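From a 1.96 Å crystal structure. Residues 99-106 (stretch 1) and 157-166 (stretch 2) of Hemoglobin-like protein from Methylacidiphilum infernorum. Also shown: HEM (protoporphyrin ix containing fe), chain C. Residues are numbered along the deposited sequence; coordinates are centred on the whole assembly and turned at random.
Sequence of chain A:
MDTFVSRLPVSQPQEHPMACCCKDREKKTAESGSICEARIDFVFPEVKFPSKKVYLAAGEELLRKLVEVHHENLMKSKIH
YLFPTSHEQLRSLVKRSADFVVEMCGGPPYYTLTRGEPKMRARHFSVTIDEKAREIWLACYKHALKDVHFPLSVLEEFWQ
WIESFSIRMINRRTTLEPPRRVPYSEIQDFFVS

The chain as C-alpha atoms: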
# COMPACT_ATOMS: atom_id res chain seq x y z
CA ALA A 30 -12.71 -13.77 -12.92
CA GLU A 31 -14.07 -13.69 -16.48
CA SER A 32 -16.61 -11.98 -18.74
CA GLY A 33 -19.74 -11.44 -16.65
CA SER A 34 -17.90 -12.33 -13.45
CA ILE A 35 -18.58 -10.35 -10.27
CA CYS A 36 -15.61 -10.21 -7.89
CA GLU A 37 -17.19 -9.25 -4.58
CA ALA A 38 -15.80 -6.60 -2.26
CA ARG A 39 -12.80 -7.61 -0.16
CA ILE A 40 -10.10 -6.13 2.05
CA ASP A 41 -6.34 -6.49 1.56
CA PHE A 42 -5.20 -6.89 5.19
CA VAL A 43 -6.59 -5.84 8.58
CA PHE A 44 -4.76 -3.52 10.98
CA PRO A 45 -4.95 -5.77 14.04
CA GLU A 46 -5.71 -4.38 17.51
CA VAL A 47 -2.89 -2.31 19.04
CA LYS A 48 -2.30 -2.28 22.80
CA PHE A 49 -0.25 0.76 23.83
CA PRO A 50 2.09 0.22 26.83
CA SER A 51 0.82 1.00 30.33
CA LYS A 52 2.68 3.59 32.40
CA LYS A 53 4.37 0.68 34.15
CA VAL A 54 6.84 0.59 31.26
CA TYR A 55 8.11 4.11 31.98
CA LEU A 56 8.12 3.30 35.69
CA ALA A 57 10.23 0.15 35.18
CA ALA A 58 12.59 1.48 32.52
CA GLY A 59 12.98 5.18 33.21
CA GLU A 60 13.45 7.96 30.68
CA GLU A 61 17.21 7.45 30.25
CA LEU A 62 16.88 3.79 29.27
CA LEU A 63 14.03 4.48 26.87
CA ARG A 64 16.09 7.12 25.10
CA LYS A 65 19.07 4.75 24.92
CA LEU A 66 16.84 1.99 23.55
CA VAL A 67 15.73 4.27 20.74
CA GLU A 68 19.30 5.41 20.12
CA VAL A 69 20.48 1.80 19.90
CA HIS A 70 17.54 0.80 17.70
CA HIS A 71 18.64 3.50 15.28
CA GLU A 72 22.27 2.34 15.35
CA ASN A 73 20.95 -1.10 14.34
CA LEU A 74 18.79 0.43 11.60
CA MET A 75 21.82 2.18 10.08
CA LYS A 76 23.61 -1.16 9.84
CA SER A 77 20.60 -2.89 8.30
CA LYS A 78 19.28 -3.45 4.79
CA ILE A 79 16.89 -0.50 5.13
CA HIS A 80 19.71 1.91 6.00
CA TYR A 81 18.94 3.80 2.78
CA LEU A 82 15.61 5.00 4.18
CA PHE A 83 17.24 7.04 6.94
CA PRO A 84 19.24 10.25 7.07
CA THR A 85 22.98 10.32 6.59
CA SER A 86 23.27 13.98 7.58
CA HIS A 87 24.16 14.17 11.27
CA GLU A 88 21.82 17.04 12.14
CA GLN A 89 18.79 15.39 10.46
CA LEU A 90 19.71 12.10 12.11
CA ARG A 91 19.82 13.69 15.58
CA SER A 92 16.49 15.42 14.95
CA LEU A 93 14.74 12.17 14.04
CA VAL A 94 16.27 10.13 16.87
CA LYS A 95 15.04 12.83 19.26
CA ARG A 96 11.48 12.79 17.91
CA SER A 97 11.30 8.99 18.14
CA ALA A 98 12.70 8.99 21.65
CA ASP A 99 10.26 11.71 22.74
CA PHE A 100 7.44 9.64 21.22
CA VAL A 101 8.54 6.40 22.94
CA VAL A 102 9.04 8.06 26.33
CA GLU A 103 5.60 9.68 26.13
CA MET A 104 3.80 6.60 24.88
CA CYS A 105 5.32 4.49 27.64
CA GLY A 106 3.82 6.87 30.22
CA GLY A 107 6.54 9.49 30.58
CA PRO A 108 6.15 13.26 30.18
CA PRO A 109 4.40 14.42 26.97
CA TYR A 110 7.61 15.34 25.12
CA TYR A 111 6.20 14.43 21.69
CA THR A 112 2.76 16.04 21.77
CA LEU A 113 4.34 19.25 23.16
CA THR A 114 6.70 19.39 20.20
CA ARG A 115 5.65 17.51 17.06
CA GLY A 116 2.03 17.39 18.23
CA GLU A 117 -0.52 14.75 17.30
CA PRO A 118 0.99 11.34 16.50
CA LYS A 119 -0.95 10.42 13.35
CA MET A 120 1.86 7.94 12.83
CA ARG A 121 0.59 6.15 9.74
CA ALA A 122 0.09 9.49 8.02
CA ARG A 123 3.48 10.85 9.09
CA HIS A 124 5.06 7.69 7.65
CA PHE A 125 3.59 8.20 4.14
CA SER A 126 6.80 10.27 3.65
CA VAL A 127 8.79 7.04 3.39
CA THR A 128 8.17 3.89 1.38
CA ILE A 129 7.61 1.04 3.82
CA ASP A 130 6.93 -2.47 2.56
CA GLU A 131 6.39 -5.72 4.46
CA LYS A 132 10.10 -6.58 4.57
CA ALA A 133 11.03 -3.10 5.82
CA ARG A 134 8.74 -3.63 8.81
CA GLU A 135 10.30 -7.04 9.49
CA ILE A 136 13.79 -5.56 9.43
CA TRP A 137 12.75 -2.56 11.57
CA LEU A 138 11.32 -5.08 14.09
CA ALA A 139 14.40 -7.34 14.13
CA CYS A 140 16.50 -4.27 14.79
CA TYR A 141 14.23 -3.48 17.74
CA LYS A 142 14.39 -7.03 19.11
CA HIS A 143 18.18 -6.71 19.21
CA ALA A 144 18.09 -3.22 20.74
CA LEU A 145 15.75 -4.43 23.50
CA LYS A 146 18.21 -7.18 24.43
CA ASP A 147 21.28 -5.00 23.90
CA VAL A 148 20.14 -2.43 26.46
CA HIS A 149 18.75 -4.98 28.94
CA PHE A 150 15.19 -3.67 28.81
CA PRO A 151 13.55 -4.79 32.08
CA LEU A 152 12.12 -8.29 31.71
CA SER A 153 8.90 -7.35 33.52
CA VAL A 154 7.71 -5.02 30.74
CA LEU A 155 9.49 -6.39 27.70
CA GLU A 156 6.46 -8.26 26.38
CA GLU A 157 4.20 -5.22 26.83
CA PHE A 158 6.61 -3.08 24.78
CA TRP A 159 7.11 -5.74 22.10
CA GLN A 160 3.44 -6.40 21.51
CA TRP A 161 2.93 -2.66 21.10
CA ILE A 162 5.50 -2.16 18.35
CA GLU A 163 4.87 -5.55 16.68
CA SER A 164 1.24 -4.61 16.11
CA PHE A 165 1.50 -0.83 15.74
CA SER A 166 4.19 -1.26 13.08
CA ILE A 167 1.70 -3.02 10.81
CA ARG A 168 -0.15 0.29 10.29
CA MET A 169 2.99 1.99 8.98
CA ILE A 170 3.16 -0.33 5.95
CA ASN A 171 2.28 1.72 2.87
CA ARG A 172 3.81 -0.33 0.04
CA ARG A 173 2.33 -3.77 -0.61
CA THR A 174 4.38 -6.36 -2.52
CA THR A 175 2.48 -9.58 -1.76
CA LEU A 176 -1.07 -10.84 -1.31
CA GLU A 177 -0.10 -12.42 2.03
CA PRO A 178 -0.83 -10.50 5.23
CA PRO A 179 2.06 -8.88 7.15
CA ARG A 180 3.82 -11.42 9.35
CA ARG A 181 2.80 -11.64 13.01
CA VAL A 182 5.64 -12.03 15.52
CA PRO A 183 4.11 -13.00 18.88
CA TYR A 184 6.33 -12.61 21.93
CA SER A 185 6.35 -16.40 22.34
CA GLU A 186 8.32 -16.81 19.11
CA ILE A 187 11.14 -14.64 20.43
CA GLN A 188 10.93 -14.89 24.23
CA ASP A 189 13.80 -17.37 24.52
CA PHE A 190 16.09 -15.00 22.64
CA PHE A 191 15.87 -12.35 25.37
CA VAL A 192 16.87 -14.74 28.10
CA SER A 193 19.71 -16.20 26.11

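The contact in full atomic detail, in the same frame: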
# COMPACT_ATOMS: atom_id res chain seq x y z
N ASP A 99 11.36 10.98 22.10
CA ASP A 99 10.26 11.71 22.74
C ASP A 99 8.95 10.94 22.61
O ASP A 99 8.19 10.84 23.57
CB ASP A 99 10.06 13.10 22.13
CG ASP A 99 11.19 14.07 22.47
OD1 ASP A 99 11.97 13.80 23.41
OD2 ASP A 99 11.27 15.12 21.80
N PHE A 100 8.67 10.40 21.42
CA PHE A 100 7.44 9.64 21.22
C PHE A 100 7.40 8.39 22.13
O PHE A 100 6.40 8.11 22.79
CB PHE A 100 7.31 9.22 19.75
CG PHE A 100 6.04 8.48 19.43
CD1 PHE A 100 4.82 9.14 19.38
CD2 PHE A 100 6.06 7.12 19.17
CE1 PHE A 100 3.64 8.46 19.09
CE2 PHE A 100 4.89 6.42 18.89
CZ PHE A 100 3.67 7.10 18.84
N VAL A 101 8.48 7.62 22.14
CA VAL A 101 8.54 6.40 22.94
C VAL A 101 8.40 6.70 24.42
O VAL A 101 7.66 6.00 25.13
CB VAL A 101 9.86 5.65 22.71
CG1 VAL A 101 10.08 4.59 23.78
CG2 VAL A 101 9.88 5.02 21.29
N VAL A 102 9.13 7.70 24.91
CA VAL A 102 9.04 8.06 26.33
C VAL A 102 7.61 8.44 26.68
O VAL A 102 7.08 8.00 27.70
CB VAL A 102 9.99 9.22 26.66
CG1 VAL A 102 9.69 9.76 28.06
CG2 VAL A 102 11.45 8.79 26.56
N GLU A 103 6.97 9.25 25.84
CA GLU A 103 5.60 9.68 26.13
C GLU A 103 4.63 8.51 26.11
O GLU A 103 3.82 8.33 27.03
CB GLU A 103 5.15 10.76 25.13
CG GLU A 103 3.68 11.17 25.33
CD GLU A 103 3.29 12.45 24.57
OE1 GLU A 103 4.16 13.09 23.92
OE2 GLU A 103 2.09 12.82 24.64
N MET A 104 4.71 7.71 25.06
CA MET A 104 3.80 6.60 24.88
C MET A 104 3.95 5.51 25.92
O MET A 104 3.04 4.75 26.15
CB MET A 104 3.96 6.01 23.48
CG MET A 104 3.56 6.95 22.38
SD MET A 104 1.86 7.46 22.53
CE MET A 104 2.01 9.20 22.73
N CYS A 105 5.11 5.43 26.55
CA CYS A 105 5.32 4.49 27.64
C CYS A 105 4.87 5.05 28.99
O CYS A 105 4.99 4.36 30.02
CB CYS A 105 6.79 4.06 27.71
SG CYS A 105 7.23 2.94 26.37
N GLY A 106 4.36 6.28 28.99
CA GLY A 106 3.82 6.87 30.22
C GLY A 106 4.67 7.98 30.81
O GLY A 106 4.39 8.46 31.92
N GLU A 157 5.09 -6.36 27.03
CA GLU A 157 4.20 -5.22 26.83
C GLU A 157 4.72 -4.29 25.72
O GLU A 157 3.96 -3.88 24.82
CB GLU A 157 4.08 -4.46 28.15
CG GLU A 157 2.91 -3.51 28.23
CD GLU A 157 2.66 -3.01 29.65
OE1 GLU A 157 2.02 -1.95 29.80
OE2 GLU A 157 3.09 -3.69 30.61
N PHE A 158 6.00 -3.93 25.80
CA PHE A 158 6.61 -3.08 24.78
C PHE A 158 6.61 -3.76 23.41
O PHE A 158 6.25 -3.15 22.39
CB PHE A 158 8.05 -2.71 25.18
CG PHE A 158 8.67 -1.66 24.29
CD1 PHE A 158 9.43 -2.03 23.19
CD2 PHE A 158 8.44 -0.31 24.52
CE1 PHE A 158 9.99 -1.06 22.35
CE2 PHE A 158 8.99 0.67 23.68
CZ PHE A 158 9.77 0.29 22.60
N TRP A 159 7.03 -5.02 23.37
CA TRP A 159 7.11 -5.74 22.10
C TRP A 159 5.75 -5.83 21.40
O TRP A 159 5.65 -5.58 20.20
CB TRP A 159 7.68 -7.16 22.28
CG TRP A 159 7.70 -7.88 20.95
CD1 TRP A 159 6.80 -8.80 20.48
CD2 TRP A 159 8.65 -7.67 19.90
NE1 TRP A 159 7.15 -9.20 19.21
CE2 TRP A 159 8.28 -8.51 18.83
CE3 TRP A 159 9.78 -6.86 19.77
CZ2 TRP A 159 9.00 -8.57 17.64
CZ3 TRP A 159 10.50 -6.92 18.59
CH2 TRP A 159 10.12 -7.78 17.54
N GLN A 160 4.72 -6.21 22.13
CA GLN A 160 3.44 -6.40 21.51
C GLN A 160 2.89 -5.08 20.99
O GLN A 160 2.17 -5.04 20.02
CB GLN A 160 2.46 -7.09 22.45
CG GLN A 160 1.82 -6.19 23.45
OE1 GLN A 160 1.13 -8.17 24.62
NE2 GLN A 160 0.27 -6.20 25.30
N TRP A 161 3.29 -3.99 21.62
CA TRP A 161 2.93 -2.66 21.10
C TRP A 161 3.56 -2.40 19.74
O TRP A 161 2.86 -2.12 18.77
CB TRP A 161 3.32 -1.55 22.09
CG TRP A 161 3.12 -0.17 21.51
CD1 TRP A 161 2.01 0.31 20.87
CD2 TRP A 161 4.06 0.92 21.53
NE1 TRP A 161 2.20 1.62 20.49
CE2 TRP A 161 3.46 2.01 20.88
CE3 TRP A 161 5.36 1.06 22.03
CZ2 TRP A 161 4.11 3.24 20.72
CZ3 TRP A 161 6.01 2.27 21.87
CH2 TRP A 161 5.37 3.36 21.22
N ILE A 162 4.88 -2.48 19.64
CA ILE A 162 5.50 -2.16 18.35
C ILE A 162 5.23 -3.22 17.27
O ILE A 162 5.13 -2.88 16.08
CB ILE A 162 7.03 -1.90 18.45
CG1 ILE A 162 7.76 -3.12 19.04
CG2 ILE A 162 7.29 -0.67 19.29
CD1 ILE A 162 9.28 -3.01 18.95
N GLU A 163 5.14 -4.49 17.65
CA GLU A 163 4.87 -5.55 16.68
C GLU A 163 3.54 -5.32 15.98
O GLU A 163 3.41 -5.56 14.78
CB GLU A 163 4.83 -6.94 17.34
CG GLU A 163 4.69 -8.10 16.34
CD GLU A 163 3.25 -8.36 15.89
OE1 GLU A 163 2.28 -7.91 16.57
OE2 GLU A 163 3.07 -9.05 14.85
N SER A 164 2.54 -4.86 16.73
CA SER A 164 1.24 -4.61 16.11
C SER A 164 1.15 -3.22 15.49
O SER A 164 0.64 -3.08 14.39
CB SER A 164 0.09 -4.84 17.09
OG SER A 164 -1.13 -4.53 16.45
N PHE A 165 1.63 -2.21 16.21
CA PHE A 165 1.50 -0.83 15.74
C PHE A 165 2.25 -0.66 14.42
O PHE A 165 1.82 0.08 13.53
CB PHE A 165 2.07 0.14 16.77
CG PHE A 165 1.69 1.59 16.54
CD1 PHE A 165 0.49 1.92 15.93
CD2 PHE A 165 2.53 2.61 16.94
CE1 PHE A 165 0.13 3.25 15.73
CE2 PHE A 165 2.19 3.95 16.73
CZ PHE A 165 0.99 4.27 16.13
N SER A 166 3.37 -1.36 14.28
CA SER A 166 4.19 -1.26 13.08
C SER A 166 3.44 -1.71 11.83
O SER A 166 3.74 -1.28 10.71
CB SER A 166 5.50 -2.05 13.23
OG SER A 166 5.28 -3.43 13.51
CHA HEM C . 9.90 8.73 11.56
CHB HEM C . 11.01 4.56 9.38
CHC HEM C . 7.69 2.28 12.12
CHD HEM C . 8.12 6.03 15.20
C1A HEM C . 10.43 7.85 10.66
C2A HEM C . 11.24 8.17 9.48
C3A HEM C . 11.54 6.99 8.89
C4A HEM C . 10.93 5.91 9.66
CMA HEM C . 12.39 6.76 7.62
CAA HEM C . 11.66 9.59 9.02
CBA HEM C . 10.64 10.05 7.96
CGA HEM C . 10.83 11.45 7.39
O1A HEM C . 10.74 11.62 6.14
O2A HEM C . 11.06 12.43 8.15
C1B HEM C . 10.15 3.58 9.84
C2B HEM C . 9.96 2.25 9.29
C3B HEM C . 9.04 1.61 10.04
C4B HEM C . 8.61 2.51 11.11
CMB HEM C . 10.69 1.64 8.07
CAB HEM C . 8.55 0.18 9.79
CBB HEM C . 7.44 -0.25 10.39
C1C HEM C . 7.54 3.07 13.24
C2C HEM C . 6.79 2.78 14.46
C3C HEM C . 6.91 3.82 15.30
C4C HEM C . 7.75 4.82 14.66
CMC HEM C . 5.97 1.49 14.71
CAC HEM C . 6.31 3.99 16.71
CBC HEM C . 5.90 2.93 17.43
C1D HEM C . 8.51 7.15 14.50
C2D HEM C . 8.42 8.53 14.95
C3D HEM C . 8.99 9.36 13.81
C4D HEM C . 9.35 8.41 12.78
CMD HEM C . 7.90 9.08 16.30
CAD HEM C . 9.12 10.90 13.76
CBD HEM C . 7.75 11.44 13.32
CGD HEM C . 7.85 12.94 13.27
O1D HEM C . 8.52 13.46 12.33
O2D HEM C . 7.29 13.63 14.16
NA HEM C . 10.27 6.48 10.73
NB HEM C . 9.31 3.69 10.94
NC HEM C . 8.11 4.33 13.42
ND HEM C . 9.06 7.13 13.23
FE HEM C . 9.10 5.41 12.04

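This is a small, wholly apolar contact between two helices that stand well apart, bridged by long aromatic side chains and edged by the heme. The axes come no closer than 13.0 Å and run at 124° to each other, so backbones do not pack directly; even the nearest CA atoms, those of Cys-105 and Phe-158, lie 8.2 Å apart. No hydrogen bond crosses the gap, and only 247 Å² is buried, both sides summed.

Trp-161 is the centrepiece. Its CA-to-CB bond points toward the other helix, and the t rotamer at chi1 carries the indole across to meet two residues one turn apart: Trp-161 CZ2 lies 3.8 Å from Phe-100 CE2, and Trp-161 CH2 lies 3.8 Å from Met-104 CB. Met-104 starts toward the partner helix, but its end leads away, so it is the base of the side chain that meets the indole.

The flanks repeat the i, i+4 logic. Phe-158 leaves its helix sideways, yet its ring swings nearer and receives Val-101 and Cys-105 at its edge. Val-101 CG1 is 4.1 Å from Phe-158 CE2, and Cys-105 SG is 3.9 Å from Phe-158 CD2, a sulfur-aromatic approach 88° off the ring normal. One turn beyond Trp-161, Phe-165 CE2 meets Phe-100 CZ at 4.1 Å, edge to edge.

That end of the contact is shared with the heme. Phe-165 CD2 lies 3.4 Å from HEM CBC, Trp-161 CZ2 lies 3.8 Å from the same HEM CBC, and Phe-100 CB lies 3.5 Å from HEM CMD, so protein and cofactor pack as one apolar cluster.

Polar side chains such as Asp-99 and Glu-163 stay out of reach, bonded elsewhere in the structure. Gly-106 closes stretch 1's helix in a Schellman motif; its positive phi would jam a CB against the preceding carbonyl.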